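Local atomic coordinates of putative nucleotide-diphospho-sugar transferase (Desulfovibrio desulfuricans subsp. desulfuricans, PDB entry 3CGX), a protein that probably transfers a sugar from a nucleotide-diphosphate donor, though its substrates are not established. Residues I113-C118 and R203-S208. Numbering follows the deposited sequence.
Sequences IPDYPC and RTNKNS
D115 and N205 alone carry this contact, their side chains meeting at roughly a right angle, with the carboxylate and amide planes turned 80° apart. The CA atoms of D115 and N205 stand 8.1 Å apart and both side chains leave the backbone toward the other segment, so the meeting is made by their polar ends. The carboxylate comes in through OD2, which lies 3.1 Å from the modelled OD1 of N205, an amide that is probably turned over in the model. The other carboxylate oxygen, OD1 of D115, is hydrogen-bonded to NE1 of W189, which helps fix the carboxylate's rotation. D115 reaches out with CG between its backbone N and carbonyl carbon (chi1 61°), from the third position of the type I turn I113-Y116, closed by the hydrogen bond from Y116 N to I113 O (2.9 Å). N205 begins a type II turn, closed by S208 N to N205 O at 3.2 Å. D115 also touches L201 of helix 195-204 and F210, and N205 touches F210 as well. The arrangement is a turn-to-turn contact joining the loop that leads from strand 105-109 of the mixed sheet to helix 118-127, in what is probably a GT-A fold, to the type II turn N205-S208 that follows helix 195-204.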
ATOM      1  N   ILE A 113       0.019   5.666   0.338  1.00 25.12           N
ATOM      2  CA  ILE A 113       0.930   6.277   1.295  1.00 24.91           C
ATOM      3  C   ILE A 113       2.247   6.670   0.651  1.00 25.03           C
ATOM      4  O   ILE A 113       3.341   6.165   1.056  1.00 24.46           O
ATOM      5  CB  ILE A 113       1.153   5.317   2.551  1.00 24.59           C
ATOM      6  CG1 ILE A 113       1.534   3.894   2.137  1.00 28.12           C
ATOM      7  CG2 ILE A 113      -0.088   5.318   3.494  1.00 26.66           C
ATOM      8  CD1 ILE A 113       2.079   3.080   3.270  1.00 25.87           C
ATOM      9  N   PRO A 114       2.180   7.629  -0.296  1.00 24.33           N
ATOM     10  CA  PRO A 114       3.316   7.886  -1.171  1.00 24.60           C
ATOM     11  C   PRO A 114       4.555   8.382  -0.483  1.00 25.44           C
ATOM     12  O   PRO A 114       5.638   8.234  -0.999  1.00 25.26           O
ATOM     13  CB  PRO A 114       2.766   8.921  -2.140  1.00 26.87           C
ATOM     14  CG  PRO A 114       1.689   9.604  -1.394  1.00 25.53           C
ATOM     15  CD  PRO A 114       1.048   8.538  -0.616  1.00 23.03           C
ATOM     16  N   ASP A 115       4.403   8.984   0.680  1.00 25.71           N
ATOM     17  CA  ASP A 115       5.560   9.521   1.400  1.00 25.57           C
ATOM     18  C   ASP A 115       6.143   8.549   2.432  1.00 24.46           C
ATOM     19  O   ASP A 115       6.931   8.945   3.295  1.00 21.03           O
ATOM     20  CB  ASP A 115       5.249  10.844   2.127  1.00 22.39           C
ATOM     21  CG  ASP A 115       4.154  10.721   3.198  1.00 25.57           C
ATOM     22  OD1 ASP A 115       3.279   9.816   3.173  1.00 22.34           O
ATOM     23  OD2 ASP A 115       4.139  11.599   4.096  1.00 28.22           O
ATOM     24  N   TYR A 116       5.695   7.303   2.407  1.00 22.65           N
ATOM     25  CA  TYR A 116       6.135   6.382   3.418  1.00 25.30           C
ATOM     26  C   TYR A 116       7.617   6.093   3.229  1.00 26.98           C
ATOM     27  O   TYR A 116       8.024   5.712   2.146  1.00 26.46           O
ATOM     28  CB  TYR A 116       5.389   5.064   3.336  1.00 22.22           C
ATOM     29  CG  TYR A 116       5.536   4.213   4.587  1.00 17.28           C
ATOM     30  CD1 TYR A 116       4.834   4.534   5.751  1.00 19.04           C
ATOM     31  CD2 TYR A 116       6.322   3.088   4.604  1.00 19.75           C
ATOM     32  CE1 TYR A 116       4.935   3.756   6.897  1.00 26.75           C
ATOM     33  CE2 TYR A 116       6.413   2.301   5.742  1.00 22.39           C
ATOM     34  CZ  TYR A 116       5.729   2.645   6.876  1.00 20.58           C
ATOM     35  OH  TYR A 116       5.806   1.854   8.021  1.00 20.60           O
ATOM     36  N   PRO A 117       8.420   6.231   4.288  1.00 26.38           N
ATOM     37  CA  PRO A 117       9.839   5.943   4.046  1.00 26.14           C
ATOM     38  C   PRO A 117      10.156   4.456   3.842  1.00 23.86           C
ATOM     39  O   PRO A 117       9.811   3.610   4.654  1.00 27.77           O
ATOM     40  CB  PRO A 117      10.534   6.541   5.272  1.00 28.11           C
ATOM     41  CG  PRO A 117       9.478   6.889   6.253  1.00 29.57           C
ATOM     42  CD  PRO A 117       8.140   6.481   5.703  1.00 27.02           C
ATOM     43  N   CYS A 118      10.833   4.184   2.735  0.50 21.74           N
ATOM     44  CA  CYS A 118      11.170   2.823   2.356  0.50 23.55           C
ATOM     45  C   CYS A 118      11.905   2.099   3.484  0.50 23.31           C
ATOM     46  O   CYS A 118      11.655   0.925   3.707  0.50 21.04           O
ATOM     47  CB  CYS A 118      11.942   2.744   1.015  0.50 23.65           C
ATOM     48  SG  CYS A 118      13.579   3.575   0.797  0.50 24.35           S
ATOM     49  N   ARG A 203       1.548  19.938   2.850  1.00 22.80           N
ATOM     50  CA  ARG A 203       2.059  20.951   3.746  1.00 23.95           C
ATOM     51  C   ARG A 203       3.052  20.424   4.786  1.00 28.96           C
ATOM     52  O   ARG A 203       3.885  21.180   5.273  1.00 34.49           O
ATOM     53  CB  ARG A 203       0.931  21.666   4.407  1.00 26.02           C
ATOM     54  CG  ARG A 203       0.163  22.549   3.388  1.00 24.26           C
ATOM     55  CD  ARG A 203      -1.164  22.909   3.896  1.00 28.93           C
ATOM     56  NE  ARG A 203      -1.055  23.865   4.955  1.00 26.58           N
ATOM     57  CZ  ARG A 203      -1.980  24.020   5.900  1.00 35.28           C
ATOM     58  NH1 ARG A 203      -3.080  23.255   5.932  1.00 32.53           N
ATOM     59  NH2 ARG A 203      -1.807  24.935   6.816  1.00 29.46           N
ATOM     60  N   THR A 204       2.971  19.147   5.103  1.00 28.50           N
ATOM     61  CA  THR A 204       3.874  18.544   6.095  1.00 31.48           C
ATOM     62  C   THR A 204       5.132  17.927   5.482  1.00 31.80           C
ATOM     63  O   THR A 204       6.035  17.508   6.202  1.00 37.41           O
ATOM     64  CB  THR A 204       3.124  17.478   6.925  1.00 33.40           C
ATOM     65  OG1 THR A 204       2.748  16.373   6.076  1.00 32.28           O
ATOM     66  CG2 THR A 204       1.880  18.106   7.621  1.00 27.29           C
ATOM     67  N   ASN A 205       5.233  17.860   4.160  1.00 36.56           N
ATOM     68  CA  ASN A 205       6.449  17.295   3.547  1.00 40.66           C
ATOM     69  C   ASN A 205       7.375  18.337   2.940  1.00 44.78           C
ATOM     70  O   ASN A 205       8.339  17.987   2.248  1.00 46.56           O
ATOM     71  CB  ASN A 205       6.137  16.229   2.506  1.00 41.94           C
ATOM     72  CG  ASN A 205       5.773  14.922   3.125  1.00 44.80           C
ATOM     73  OD1 ASN A 205       4.591  14.561   3.201  1.00 40.73           O
ATOM     74  ND2 ASN A 205       6.769  14.216   3.610  1.00 29.68           N
ATOM     75  N   LYS A 206       7.052  19.609   3.145  1.00 46.73           N
ATOM     76  CA  LYS A 206       8.021  20.644   2.867  1.00 50.07           C
ATOM     77  C   LYS A 206       9.194  20.306   3.809  1.00 52.12           C
ATOM     78  O   LYS A 206       9.022  20.015   5.015  1.00 52.13           O
ATOM     79  CB  LYS A 206       7.487  22.043   3.144  1.00 47.93           C
ATOM     80  N   ASN A 207      10.378  20.250   3.221  1.00 53.03           N
ATOM     81  CA  ASN A 207      11.602  20.000   3.971  1.00 51.82           C
ATOM     82  C   ASN A 207      11.869  18.517   4.317  1.00 49.97           C
ATOM     83  O   ASN A 207      12.786  18.246   5.078  1.00 53.70           O
ATOM     84  CB  ASN A 207      11.627  20.888   5.234  1.00 51.14           C
ATOM     85  N   SER A 208      11.103  17.556   3.789  1.00 46.49           N
ATOM     86  CA  SER A 208      11.524  16.130   3.905  1.00 43.75           C
ATOM     87  C   SER A 208      11.908  15.610   2.522  1.00 39.43           C
ATOM     88  O   SER A 208      11.757  16.313   1.536  1.00 38.82           O
ATOM     89  CB  SER A 208      10.482  15.218   4.558  1.00 46.52           C
ATOM     90  OG  SER A 208       9.480  14.758   3.647  1.00 57.86           O
TER